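Local coordinates for protein soluble lytic murein transglycosylase (Pseudomonas aeruginosa, PDB 5OHU) that cleaves the glycan strands of bacterial peptidoglycan as a lytic transglycosylase, acting both from strand ends and within strands during cell-wall turnover, at residues 317-322 against 588-593; 536-541 against 547-552; 156-161 against 194-199; 77-82 against 104-109; 375-380 against 618-623. All coordinates share one frame; numbering follows the deposited sequence.

In the fold
Counted from the N terminus, interaction 4 closes first, joining helices 79-88 and 95-108 across a short hairpin of the largely helical chain. Interaction 3 follows in series, bringing the loop before helix 161-172 against helix 194-201; its nearest atoms lie about 8 Å from those of interaction 4. Interaction 1 then opens at the end of helix 307-319, and interaction 5 opens before interaction 1 has closed, so these two long-range contacts cross. Through them the loop 588-593 and helix 605-624, in the C-terminal part of the chain, return to two separate earlier helices, 307-319 and 374-383. Interaction 2, local to the transglycosylase domain, falls within both of their spans.

Interaction 1 of 5, residues 317-322 against 588-593; sequences LLRLGR and KDTRHL
The guanidinium of Arg319 meets Leu593 flat on: CD2 of Leu593 sits over the centre of one face, 3.6 Å above the plane, with NH1 of Arg319 3.7 Å from that methyl. The arginine reaches this position with CG anti to its backbone N (chi1 -170°) and a bend at chi2 (84°), which turns the chain from the last helical turn toward the loop. The two side chains run at about a right angle. Thr590 arrives obliquely, CG2 lying 3.3 Å from Arg319 NH2, while its OG1 turns back to the carbonyl of Leu587. No direct hydrogen bond joins the two segments. A water spans them instead, donating to Lys588 O at 2.6 Å and accepting a weak bond from Arg319 NH2. The guanidinium is held more directly from outside, NH1 by Thr601 OG1 and NH2 by the carbonyl of Trp586, and it makes a cation-pi contact with Phe289. Helix 307-319 ends here in a Schellman motif, with Gly321 at positive phi. From its last turn the Arg319 side chain reaches the loop between helix 580-586 and strand 593-594, which pairs antiparallel with strand 638-639, while Trp598 of helix 595-600 touches both Arg319 and Leu593.

Interaction 2 of 5, residues 536-541 against 547-552; sequences IPLAST and PDVNIR
Ile536 lies against Arg552 at a slant, its CG2 placed over one face of the guanidinium and 3.9 Å from NH2. The other branch of the same isoleucine goes elsewhere: CD1 extends to the backbone of the helix and comes within 3.9 Å of Arg552 O. The two branches therefore touch the arginine at its flat head and at its main chain. Arg552 rises from the helix with CG beside the backbone N and bends at chi3 (73°), a turn that lays the guanidinium against the loop. Pro537 adds its ring carbon CD, also 3.9 Å from Arg552 NH2, but approaches obliquely. These are carbon contacts with a cationic group, and no hydrogen bond crosses between the segments.

One turn earlier, Leu538 and Val549 form the apolar part of the contact. Their side chains cross at about a right angle, and Leu538 CD1 meets Val549 CG1 at 4.0 Å.

The contact is at the surface of the transglycosylase domain, where residues 536-541 link helix 524-534 to helix 547-564. Leu538 touches both helices: Ala527, Lys528 and Ser531 on the first and Leu553 on the second. Ile536 also packs on Leu553 and Ala556, and helix 479-488 borders the same helix, touching Ile551 and, at Glu485, Arg552 itself.

Interaction 3 of 5, residues 156-161 against 194-199; sequences GKSQPA and YSLASH. With PO4 (phosphate ion), chain B.
Leu196 stands with CG anti to the backbone N (chi1 178°) and chi2 at 53°, a conformation that carries CD2 away from its own helix, against the backbone of residues 156-158. There the methyl meets main-chain atoms: Gly156 O and Lys157 C each lie 3.6 Å from Leu196 CD2, and Ser158 N is 3.9 Å from it. Ser158 stays at the margin, its OG 4.4 Å from Leu196 CB. The contact is mainly that of one leucine methyl with backbone, without a hydrogen bond between the segments. In the helical superhelix of the protein, this places the loop between helices 142-153 and 161-172 against the first turn of helix 194-201. Helix 178-190 lies alongside: Leu196 also touches its Arg184 and Ala188. The same loop is also held by polar bonds, from Asn193 ND2 to Gly156 O and from Arg184 NH2 to Lys157 O. Just beyond, Gln159 N donates a nearly straight bond of 2.7 Å to O2 of a phosphate ion, probably from the crystallisation liquor, with an N-H...O angle of 174°. Arg184 NH1 binds the same phosphate.

Interaction 4 of 5, residues 77-82 against 104-109; sequences ASNEEV and RLLADR
The guanidinium of Arg109 presents its edge to Asn79, whose OD1 lies near the guanidinium plane and 4.0 Å from NH1. The amide and guanidinium planes are only 19° apart, and the two side chains run past each other in opposite directions. One face of the guanidinium is lined by Leu105 CB, offset toward the rim; a water sits in plane at the edge. That water accepts from Arg109 NH1 at 3.3 Å and has both Asn79 OD1 and Ala77 O within hydrogen-bonding distance. A second water takes a bond from Arg109 NH2 and lies 2.9 Å from Ala77 O. Water thus mediates the polar link across the contact, in place of a direct hydrogen bond.

Arg109 reaches the site with its chain extended from CG to NE. The ND2 of Asn79 is held by Asp111 OD2, which fixes the opposite end of the amide. Leu106 CD2 also touches Asn79 OD1 at 3.9 Å.

Ser78 is the N-cap of helix 79-88, its OG accepting from Glu81 N at 3.0 Å. The capped start of this helix faces the C-terminal end of helix 95-108, with Asn79 and Leu106 both resting on Thr114 of helix 112-118. Consecutive helices packed antiparallel in this way are consistent with the helical superhelix of this family.

Interaction 5 of 5, residues 375-380 against 618-623; sequences YGFLAA and AVIYGQ
Phe377 points from its helix toward Val619, and its ring makes the whole of this contact from the 375-380 side. With chi1 at -72°, CB sets CG beside the backbone N and anti to the carbonyl carbon, and the ring is carried across the gap between the helices. The near part of the side chain, CB and CG, stays clear of the facing segment. Contact begins farther out: CE1 meets Val619 CG1 at 3.6 Å, and at the tip CZ is 4.0 Å from the same methyl. CZ also meets a second residue, Ile620 CD1, at 4.2 Å.

The two partners approach the ring differently. Val619 lies over a face, with CB 4.2 Å above the ring plane and displaced toward the rim, and its side chain slides past that of Phe377 in the opposite direction. Its chi1 of 172° sets CG1 anti to the backbone N, and this is the methyl that touches the ring. Ile620 comes in at the edge, with CD1 near the ring plane and its side chain at about a right angle to that of Phe377.

All three residues are buried, and the contact is purely apolar. Tyr387 meets the Phe377 ring edge-to-face and also touches Val619, while Leu389 packs on Ile620, so the loop after helix 374-383 also borders the junction. In this helix-to-helix seam Phe377 packs on helix 605-624, and Tyr375 OH ties the same two helices again by a hydrogen bond to Gln612 NE2, an arrangement consistent with the helical superhelix of Slt-type transglycosylases.

Interaction 1 of 5, residues 317-322 against 588-593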
# COMPACT_ATOMS: atom_id res chain seq x y z
N LEU A 317 -18.30 -18.53 -3.56
CA LEU A 317 -19.65 -18.92 -3.99
C LEU A 317 -19.93 -18.42 -5.40
O LEU A 317 -20.54 -19.12 -6.20
CB LEU A 317 -20.69 -18.39 -3.00
CG LEU A 317 -20.67 -19.08 -1.63
CD1 LEU A 317 -21.43 -18.27 -0.59
CD2 LEU A 317 -21.25 -20.51 -1.76
N LEU A 318 -19.48 -17.20 -5.71
CA LEU A 318 -19.67 -16.67 -7.05
C LEU A 318 -18.87 -17.46 -8.07
O LEU A 318 -19.37 -17.77 -9.16
CB LEU A 318 -19.27 -15.19 -7.09
CG LEU A 318 -20.10 -14.18 -6.28
CD1 LEU A 318 -19.36 -12.86 -6.29
CD2 LEU A 318 -21.51 -13.99 -6.82
N ARG A 319 -17.62 -17.81 -7.74
CA ARG A 319 -16.85 -18.63 -8.67
C ARG A 319 -17.52 -19.98 -8.90
O ARG A 319 -17.41 -20.55 -9.98
CB ARG A 319 -15.43 -18.82 -8.16
CG ARG A 319 -14.48 -19.47 -9.18
CD ARG A 319 -13.87 -18.46 -10.14
NE ARG A 319 -12.81 -19.08 -10.93
CZ ARG A 319 -11.84 -18.43 -11.56
NH1 ARG A 319 -11.76 -17.11 -11.49
NH2 ARG A 319 -10.95 -19.10 -12.26
N LEU A 320 -18.21 -20.50 -7.90
CA LEU A 320 -18.82 -21.81 -8.06
C LEU A 320 -20.21 -21.73 -8.66
O LEU A 320 -20.85 -22.78 -8.81
CB LEU A 320 -18.88 -22.53 -6.71
CG LEU A 320 -17.48 -22.90 -6.19
CD1 LEU A 320 -17.54 -23.07 -4.67
CD2 LEU A 320 -16.90 -24.13 -6.87
N GLY A 321 -20.69 -20.54 -8.99
CA GLY A 321 -22.03 -20.41 -9.51
C GLY A 321 -23.14 -20.63 -8.50
O GLY A 321 -24.26 -20.97 -8.89
N ARG A 322 -22.87 -20.45 -7.21
CA ARG A 322 -23.87 -20.65 -6.17
C ARG A 322 -24.54 -19.33 -5.79
O ARG A 322 -24.33 -18.74 -4.72
CB ARG A 322 -23.23 -21.37 -4.98
CG ARG A 322 -22.95 -22.87 -5.36
CD ARG A 322 -21.97 -23.63 -4.45
NE ARG A 322 -22.43 -23.75 -3.07
CZ ARG A 322 -21.80 -24.44 -2.12
NH1 ARG A 322 -20.70 -25.12 -2.39
NH2 ARG A 322 -22.29 -24.47 -0.88
N LYS A 588 -7.43 -21.53 -15.43
CA LYS A 588 -7.48 -22.99 -15.52
C LYS A 588 -8.88 -23.50 -15.23
O LYS A 588 -9.50 -23.12 -14.24
CB LYS A 588 -6.49 -23.64 -14.54
CG LYS A 588 -5.02 -23.27 -14.72
CD LYS A 588 -4.11 -24.32 -14.07
CE LYS A 588 -2.87 -23.72 -13.40
NZ LYS A 588 -3.12 -23.39 -11.95
N ASP A 589 -9.37 -24.38 -16.10
CA ASP A 589 -10.62 -25.10 -15.91
C ASP A 589 -11.83 -24.17 -15.84
O ASP A 589 -12.85 -24.53 -15.26
CB ASP A 589 -10.58 -25.98 -14.65
CG ASP A 589 -9.77 -27.25 -14.87
OD1 ASP A 589 -8.94 -27.28 -15.80
OD2 ASP A 589 -9.97 -28.22 -14.10
N THR A 590 -11.72 -22.98 -16.41
CA THR A 590 -12.89 -22.13 -16.56
C THR A 590 -13.62 -22.49 -17.84
O THR A 590 -13.06 -23.09 -18.76
CB THR A 590 -12.50 -20.65 -16.56
OG1 THR A 590 -11.60 -20.37 -17.64
CG2 THR A 590 -11.85 -20.26 -15.22
N ARG A 591 -14.89 -22.12 -17.89
CA ARG A 591 -15.70 -22.34 -19.08
C ARG A 591 -16.88 -21.39 -19.00
O ARG A 591 -17.64 -21.44 -18.03
CB ARG A 591 -16.17 -23.78 -19.17
CG ARG A 591 -17.13 -24.03 -20.32
CD ARG A 591 -16.48 -24.90 -21.39
NE ARG A 591 -17.47 -25.56 -22.24
CZ ARG A 591 -17.66 -25.26 -23.52
NH1 ARG A 591 -16.93 -24.31 -24.10
NH2 ARG A 591 -18.58 -25.91 -24.22
N HIS A 592 -17.03 -20.53 -20.01
CA HIS A 592 -18.10 -19.53 -20.04
C HIS A 592 -18.17 -18.74 -18.74
O HIS A 592 -19.25 -18.46 -18.22
CB HIS A 592 -19.45 -20.19 -20.32
CG HIS A 592 -19.48 -20.96 -21.60
ND1 HIS A 592 -20.43 -21.93 -21.86
CD2 HIS A 592 -18.68 -20.92 -22.69
CE1 HIS A 592 -20.21 -22.45 -23.05
NE2 HIS A 592 -19.15 -21.85 -23.57
N LEU A 593 -17.01 -18.40 -18.18
CA LEU A 593 -16.96 -17.60 -16.96
C LEU A 593 -17.25 -16.14 -17.31
O LEU A 593 -16.68 -15.60 -18.26
CB LEU A 593 -15.59 -17.74 -16.30
CG LEU A 593 -15.43 -17.10 -14.92
CD1 LEU A 593 -16.44 -17.72 -13.98
CD2 LEU A 593 -14.02 -17.29 -14.39
O HOH W 1 -9.54 -21.30 -12.34

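Interaction 2 of 5, residues 536-541 against 547-552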
# COMPACT_ATOMS: atom_id res chain seq x y z
N ILE A 536 12.29 -1.35 -32.90
CA ILE A 536 12.17 0.01 -32.38
C ILE A 536 13.48 0.38 -31.70
O ILE A 536 13.86 -0.31 -30.73
CB ILE A 536 10.99 0.14 -31.41
CG1 ILE A 536 9.67 -0.15 -32.12
CG2 ILE A 536 10.97 1.52 -30.76
CD1 ILE A 536 8.50 -0.26 -31.17
N PRO A 537 14.18 1.42 -32.13
CA PRO A 537 15.49 1.74 -31.56
C PRO A 537 15.41 2.13 -30.09
O PRO A 537 14.54 2.90 -29.68
CB PRO A 537 15.98 2.92 -32.41
CG PRO A 537 15.20 2.82 -33.69
CD PRO A 537 13.85 2.29 -33.28
N LEU A 538 16.35 1.60 -29.30
CA LEU A 538 16.47 1.92 -27.88
C LEU A 538 17.95 2.06 -27.56
O LEU A 538 18.66 1.06 -27.46
CB LEU A 538 15.83 0.85 -27.01
CG LEU A 538 16.05 1.03 -25.50
CD1 LEU A 538 15.48 2.37 -25.08
CD2 LEU A 538 15.42 -0.12 -24.71
N ALA A 539 18.42 3.31 -27.38
CA ALA A 539 19.84 3.55 -27.17
C ALA A 539 20.33 2.99 -25.84
O ALA A 539 21.39 2.36 -25.78
CB ALA A 539 20.14 5.05 -27.26
N SER A 540 19.57 3.20 -24.76
CA SER A 540 19.94 2.69 -23.45
C SER A 540 18.69 2.62 -22.58
O SER A 540 17.66 3.21 -22.90
CB SER A 540 20.99 3.58 -22.77
OG SER A 540 20.43 4.81 -22.36
N THR A 541 18.81 1.89 -21.47
CA THR A 541 17.78 1.91 -20.44
C THR A 541 17.44 3.34 -20.03
O THR A 541 16.28 3.65 -19.74
CB THR A 541 18.23 1.09 -19.22
OG1 THR A 541 18.29 -0.30 -19.57
CG2 THR A 541 17.27 1.27 -18.04
N PRO A 547 9.53 10.54 -22.73
CA PRO A 547 8.14 10.07 -22.91
C PRO A 547 7.89 9.31 -24.20
O PRO A 547 7.32 8.22 -24.18
CB PRO A 547 7.33 11.37 -22.84
CG PRO A 547 8.17 12.30 -21.98
CD PRO A 547 9.60 11.95 -22.31
N ASP A 548 8.34 9.84 -25.34
CA ASP A 548 8.00 9.20 -26.61
C ASP A 548 8.66 7.83 -26.74
O ASP A 548 8.08 6.92 -27.35
CB ASP A 548 8.39 10.09 -27.78
CG ASP A 548 7.44 11.26 -27.95
OD1 ASP A 548 6.43 11.32 -27.22
OD2 ASP A 548 7.70 12.11 -28.83
N VAL A 549 9.88 7.67 -26.21
CA VAL A 549 10.53 6.36 -26.23
C VAL A 549 9.76 5.38 -25.34
O VAL A 549 9.56 4.21 -25.70
CB VAL A 549 12.00 6.47 -25.80
CG1 VAL A 549 12.62 5.08 -25.69
CG2 VAL A 549 12.80 7.35 -26.78
N ASN A 550 9.32 5.85 -24.18
CA ASN A 550 8.55 5.01 -23.27
C ASN A 550 7.24 4.56 -23.91
O ASN A 550 6.88 3.37 -23.86
CB ASN A 550 8.26 5.79 -21.99
CG ASN A 550 7.89 4.89 -20.85
OD1 ASN A 550 6.70 4.62 -20.61
ND2 ASN A 550 8.90 4.42 -20.11
N ILE A 551 6.51 5.50 -24.52
CA ILE A 551 5.22 5.18 -25.10
C ILE A 551 5.37 4.23 -26.28
O ILE A 551 4.56 3.31 -26.47
CB ILE A 551 4.51 6.48 -25.52
CG1 ILE A 551 4.20 7.31 -24.28
CG2 ILE A 551 3.24 6.16 -26.33
CD1 ILE A 551 3.67 8.71 -24.61
N ARG A 552 6.41 4.42 -27.09
CA ARG A 552 6.59 3.55 -28.26
C ARG A 552 6.86 2.12 -27.84
O ARG A 552 6.26 1.18 -28.38
CB ARG A 552 7.72 4.08 -29.13
CG ARG A 552 7.35 5.31 -29.93
CD ARG A 552 8.58 5.94 -30.54
NE ARG A 552 9.10 5.15 -31.64
CZ ARG A 552 10.28 5.35 -32.20
NH1 ARG A 552 11.08 6.32 -31.74
NH2 ARG A 552 10.68 4.59 -33.21

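Interaction 3 of 5, residues 156-161 against 194-199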
# COMPACT_ATOMS: atom_id res chain seq x y z
N GLY A 156 8.76 -9.11 16.06
CA GLY A 156 9.47 -10.16 15.37
C GLY A 156 10.75 -9.78 14.67
O GLY A 156 11.32 -10.61 13.96
N LYS A 157 11.24 -8.56 14.87
CA LYS A 157 12.45 -8.05 14.25
C LYS A 157 13.39 -7.53 15.33
O LYS A 157 12.99 -7.28 16.47
CB LYS A 157 12.14 -6.94 13.24
CG LYS A 157 11.41 -5.73 13.82
CD LYS A 157 10.99 -4.74 12.73
CE LYS A 157 11.80 -3.44 12.77
NZ LYS A 157 11.40 -2.52 13.89
N SER A 158 14.66 -7.39 14.97
CA SER A 158 15.62 -6.82 15.89
C SER A 158 15.31 -5.34 16.14
O SER A 158 14.97 -4.59 15.21
CB SER A 158 17.03 -6.98 15.34
OG SER A 158 17.29 -8.34 15.07
N GLN A 159 15.39 -4.95 17.39
CA GLN A 159 15.09 -3.60 17.81
C GLN A 159 16.38 -2.81 18.01
O GLN A 159 17.47 -3.38 18.16
CB GLN A 159 14.27 -3.62 19.11
CG GLN A 159 12.84 -4.16 18.99
CD GLN A 159 11.87 -3.30 18.12
OE1 GLN A 159 12.22 -2.83 17.03
NE2 GLN A 159 10.67 -3.08 18.63
N PRO A 160 16.30 -1.48 17.99
CA PRO A 160 17.50 -0.65 18.17
C PRO A 160 18.13 -0.83 19.54
O PRO A 160 17.55 -1.36 20.49
CB PRO A 160 16.98 0.77 18.00
CG PRO A 160 15.72 0.64 17.20
CD PRO A 160 15.12 -0.68 17.62
N ALA A 161 19.36 -0.31 19.63
CA ALA A 161 20.19 -0.44 20.82
C ALA A 161 19.50 0.08 22.08
O ALA A 161 19.62 -0.53 23.14
CB ALA A 161 21.50 0.32 20.60
N TYR A 194 15.12 -15.62 11.40
CA TYR A 194 15.51 -16.84 12.12
C TYR A 194 16.74 -16.65 12.99
O TYR A 194 16.89 -17.35 13.99
CB TYR A 194 15.72 -18.00 11.15
CG TYR A 194 14.52 -18.22 10.25
CD1 TYR A 194 13.28 -18.56 10.79
CD2 TYR A 194 14.63 -18.10 8.86
CE1 TYR A 194 12.17 -18.77 9.97
CE2 TYR A 194 13.52 -18.31 8.03
CZ TYR A 194 12.29 -18.64 8.59
OH TYR A 194 11.20 -18.85 7.78
N SER A 195 17.61 -15.70 12.65
CA SER A 195 18.75 -15.44 13.51
C SER A 195 18.28 -14.90 14.86
O SER A 195 18.68 -15.39 15.92
CB SER A 195 19.71 -14.47 12.82
OG SER A 195 20.80 -14.14 13.66
N LEU A 196 17.39 -13.91 14.84
CA LEU A 196 16.71 -13.49 16.05
C LEU A 196 16.04 -14.68 16.75
O LEU A 196 16.28 -14.92 17.94
CB LEU A 196 15.69 -12.40 15.72
CG LEU A 196 14.88 -11.93 16.93
CD1 LEU A 196 15.75 -11.50 18.08
CD2 LEU A 196 13.87 -10.84 16.56
N ALA A 197 15.20 -15.43 16.02
CA ALA A 197 14.45 -16.52 16.63
C ALA A 197 15.37 -17.54 17.28
O ALA A 197 15.11 -18.01 18.40
CB ALA A 197 13.56 -17.20 15.58
N SER A 198 16.48 -17.87 16.61
CA SER A 198 17.41 -18.84 17.17
C SER A 198 18.12 -18.29 18.39
O SER A 198 18.41 -19.04 19.33
CB SER A 198 18.42 -19.28 16.11
OG SER A 198 17.78 -20.03 15.09
N HIS A 199 18.41 -16.98 18.41
CA HIS A 199 18.97 -16.37 19.61
C HIS A 199 17.97 -16.41 20.77
O HIS A 199 18.33 -16.74 21.90
CB HIS A 199 19.40 -14.95 19.31
CG HIS A 199 20.66 -14.87 18.50
ND1 HIS A 199 20.85 -13.92 17.51
CD2 HIS A 199 21.78 -15.61 18.53
CE1 HIS A 199 22.04 -14.10 16.96
NE2 HIS A 199 22.63 -15.11 17.56
P PO4 B . 16.97 -6.90 20.40
O1 PO4 B . 18.27 -7.43 19.87
O2 PO4 B . 15.98 -6.75 19.27
O3 PO4 B . 16.45 -7.85 21.45
O4 PO4 B . 17.18 -5.55 21.04

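Interaction 4 of 5, residues 77-82 against 104-109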
# COMPACT_ATOMS: atom_id res chain seq x y z
N ALA A 77 24.76 22.84 20.62
CA ALA A 77 23.73 23.86 20.62
C ALA A 77 22.97 23.88 21.95
O ALA A 77 22.67 22.83 22.52
CB ALA A 77 22.77 23.65 19.46
N SER A 78 22.65 25.08 22.42
CA SER A 78 21.87 25.21 23.64
C SER A 78 20.46 24.66 23.44
O SER A 78 19.93 24.61 22.32
CB SER A 78 21.77 26.67 24.06
OG SER A 78 21.02 27.38 23.08
N ASN A 79 19.84 24.24 24.56
CA ASN A 79 18.41 23.90 24.54
C ASN A 79 17.59 25.05 23.98
O ASN A 79 16.65 24.83 23.22
CB ASN A 79 17.91 23.58 25.95
CG ASN A 79 18.37 22.24 26.47
OD1 ASN A 79 19.24 21.58 25.89
ND2 ASN A 79 17.78 21.82 27.59
N GLU A 80 17.95 26.28 24.37
CA GLU A 80 17.21 27.46 23.94
C GLU A 80 17.17 27.57 22.42
O GLU A 80 16.11 27.80 21.83
CB GLU A 80 17.84 28.71 24.56
CG GLU A 80 17.67 28.83 26.08
CD GLU A 80 18.58 27.87 26.88
OE1 GLU A 80 19.55 27.30 26.30
OE2 GLU A 80 18.35 27.71 28.10
N GLU A 81 18.33 27.41 21.77
CA GLU A 81 18.37 27.56 20.32
C GLU A 81 17.59 26.45 19.64
O GLU A 81 16.81 26.71 18.72
CB GLU A 81 19.81 27.59 19.82
CG GLU A 81 19.90 27.98 18.37
CD GLU A 81 21.32 27.99 17.83
OE1 GLU A 81 22.26 27.71 18.61
OE2 GLU A 81 21.49 28.26 16.62
N VAL A 82 17.79 25.20 20.06
CA VAL A 82 17.10 24.08 19.42
C VAL A 82 15.60 24.21 19.61
O VAL A 82 14.82 24.08 18.66
CB VAL A 82 17.60 22.73 19.95
CG1 VAL A 82 16.86 21.59 19.26
CG2 VAL A 82 19.09 22.59 19.75
N ARG A 104 17.99 12.06 21.30
CA ARG A 104 19.07 11.12 21.60
C ARG A 104 20.14 11.78 22.48
O ARG A 104 20.51 11.25 23.54
CB ARG A 104 19.65 10.63 20.27
CG ARG A 104 20.52 9.43 20.30
CD ARG A 104 21.15 9.24 18.91
NE ARG A 104 20.28 8.53 17.97
CZ ARG A 104 20.22 8.79 16.67
NH1 ARG A 104 20.94 9.78 16.15
NH2 ARG A 104 19.43 8.08 15.88
N LEU A 105 20.63 12.95 22.06
CA LEU A 105 21.54 13.71 22.92
C LEU A 105 20.95 13.96 24.30
O LEU A 105 21.62 13.75 25.32
CB LEU A 105 21.91 15.03 22.25
CG LEU A 105 22.80 14.92 21.00
CD1 LEU A 105 23.05 16.30 20.42
CD2 LEU A 105 24.13 14.21 21.31
N LEU A 106 19.70 14.43 24.37
CA LEU A 106 19.12 14.79 25.67
C LEU A 106 19.09 13.58 26.60
O LEU A 106 19.35 13.70 27.80
CB LEU A 106 17.71 15.34 25.49
CG LEU A 106 17.54 16.64 24.72
CD1 LEU A 106 16.07 16.90 24.52
CD2 LEU A 106 18.25 17.80 25.49
N ALA A 107 18.73 12.42 26.05
CA ALA A 107 18.69 11.21 26.85
C ALA A 107 20.09 10.79 27.28
O ALA A 107 20.30 10.41 28.44
CB ALA A 107 18.01 10.09 26.05
N ASP A 108 21.07 10.86 26.37
CA ASP A 108 22.44 10.49 26.73
C ASP A 108 22.99 11.38 27.85
O ASP A 108 23.85 10.94 28.61
CB ASP A 108 23.34 10.54 25.50
CG ASP A 108 22.92 9.53 24.41
OD1 ASP A 108 22.14 8.59 24.71
OD2 ASP A 108 23.38 9.66 23.26
N ARG A 109 22.47 12.61 28.00
CA ARG A 109 22.93 13.50 29.05
C ARG A 109 22.13 13.40 30.33
O ARG A 109 22.42 14.13 31.28
CB ARG A 109 22.85 14.97 28.61
CG ARG A 109 23.42 15.34 27.28
CD ARG A 109 23.11 16.82 27.06
NE ARG A 109 23.65 17.25 25.78
CZ ARG A 109 23.10 18.15 24.98
NH1 ARG A 109 21.96 18.75 25.33
NH2 ARG A 109 23.71 18.45 23.84
O HOH W 2 20.42 21.15 23.69
O HOH W 3 22.78 19.97 22.12

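Interaction 5 of 5, residues 375-380 against 618-623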
# COMPACT_ATOMS: atom_id res chain seq x y z
N TYR A 375 -17.73 -0.44 -9.94
CA TYR A 375 -19.01 -1.11 -9.71
C TYR A 375 -20.21 -0.25 -10.11
O TYR A 375 -21.28 -0.80 -10.42
CB TYR A 375 -19.11 -1.54 -8.24
CG TYR A 375 -18.06 -2.56 -7.85
CD1 TYR A 375 -18.17 -3.89 -8.25
CD2 TYR A 375 -16.93 -2.19 -7.10
CE1 TYR A 375 -17.20 -4.84 -7.93
CE2 TYR A 375 -15.96 -3.14 -6.77
CZ TYR A 375 -16.10 -4.46 -7.17
OH TYR A 375 -15.14 -5.38 -6.83
N GLY A 376 -20.08 1.08 -10.10
CA GLY A 376 -21.14 1.90 -10.68
C GLY A 376 -21.26 1.71 -12.18
O GLY A 376 -22.37 1.64 -12.72
N PHE A 377 -20.13 1.61 -12.88
CA PHE A 377 -20.16 1.27 -14.30
C PHE A 377 -20.83 -0.08 -14.54
O PHE A 377 -21.69 -0.20 -15.43
CB PHE A 377 -18.73 1.27 -14.87
CG PHE A 377 -18.13 2.64 -15.02
CD1 PHE A 377 -18.69 3.58 -15.88
CD2 PHE A 377 -17.01 2.99 -14.29
CE1 PHE A 377 -18.11 4.86 -16.02
CE2 PHE A 377 -16.44 4.23 -14.41
CZ PHE A 377 -16.97 5.17 -15.26
N LEU A 378 -20.47 -1.09 -13.75
CA LEU A 378 -21.09 -2.41 -13.89
C LEU A 378 -22.60 -2.33 -13.69
O LEU A 378 -23.36 -2.91 -14.46
CB LEU A 378 -20.48 -3.40 -12.91
CG LEU A 378 -19.07 -3.94 -13.12
CD1 LEU A 378 -18.99 -5.29 -12.45
CD2 LEU A 378 -18.67 -4.05 -14.60
N ALA A 379 -23.05 -1.63 -12.64
CA ALA A 379 -24.49 -1.48 -12.43
C ALA A 379 -25.16 -0.82 -13.62
O ALA A 379 -26.22 -1.27 -14.08
CB ALA A 379 -24.77 -0.69 -11.15
N ALA A 380 -24.57 0.27 -14.14
CA ALA A 380 -25.18 0.93 -15.29
C ALA A 380 -25.19 0.00 -16.50
O ALA A 380 -26.18 -0.05 -17.25
CB ALA A 380 -24.43 2.22 -15.61
N ALA A 618 -10.32 3.67 -18.79
CA ALA A 618 -10.49 3.64 -20.23
C ALA A 618 -11.85 4.17 -20.63
O ALA A 618 -11.99 4.78 -21.69
CB ALA A 618 -10.28 2.22 -20.77
N VAL A 619 -12.88 3.94 -19.81
CA VAL A 619 -14.18 4.53 -20.09
C VAL A 619 -14.06 6.04 -20.13
O VAL A 619 -14.52 6.70 -21.07
CB VAL A 619 -15.23 4.08 -19.05
CG1 VAL A 619 -16.50 4.85 -19.26
CG2 VAL A 619 -15.50 2.60 -19.17
N ILE A 620 -13.42 6.61 -19.10
CA ILE A 620 -13.30 8.06 -19.03
C ILE A 620 -12.49 8.58 -20.21
O ILE A 620 -12.88 9.56 -20.86
CB ILE A 620 -12.67 8.47 -17.68
CG1 ILE A 620 -13.57 8.00 -16.55
CG2 ILE A 620 -12.49 9.98 -17.60
CD1 ILE A 620 -14.97 8.51 -16.70
N TYR A 621 -11.36 7.93 -20.49
CA TYR A 621 -10.54 8.40 -21.59
C TYR A 621 -11.26 8.26 -22.92
O TYR A 621 -11.04 9.06 -23.84
CB TYR A 621 -9.20 7.67 -21.60
CG TYR A 621 -8.20 8.28 -20.65
CD1 TYR A 621 -7.78 9.59 -20.82
CD2 TYR A 621 -7.71 7.55 -19.56
CE1 TYR A 621 -6.87 10.17 -19.94
CE2 TYR A 621 -6.79 8.12 -18.68
CZ TYR A 621 -6.38 9.44 -18.88
OH TYR A 621 -5.46 10.02 -18.02
N GLY A 622 -12.16 7.27 -23.03
CA GLY A 622 -12.98 7.15 -24.22
C GLY A 622 -13.80 8.40 -24.48
O GLY A 622 -13.88 8.88 -25.62
N GLN A 623 -14.42 8.95 -23.43
CA GLN A 623 -15.16 10.20 -23.59
C GLN A 623 -14.22 11.33 -24.00
O GLN A 623 -14.50 12.06 -24.96
CB GLN A 623 -15.91 10.55 -22.31
CG GLN A 623 -17.22 11.29 -22.55
CD GLN A 623 -18.29 10.40 -23.20
OE1 GLN A 623 -18.30 9.19 -23.00
NE2 GLN A 623 -19.18 11.01 -23.97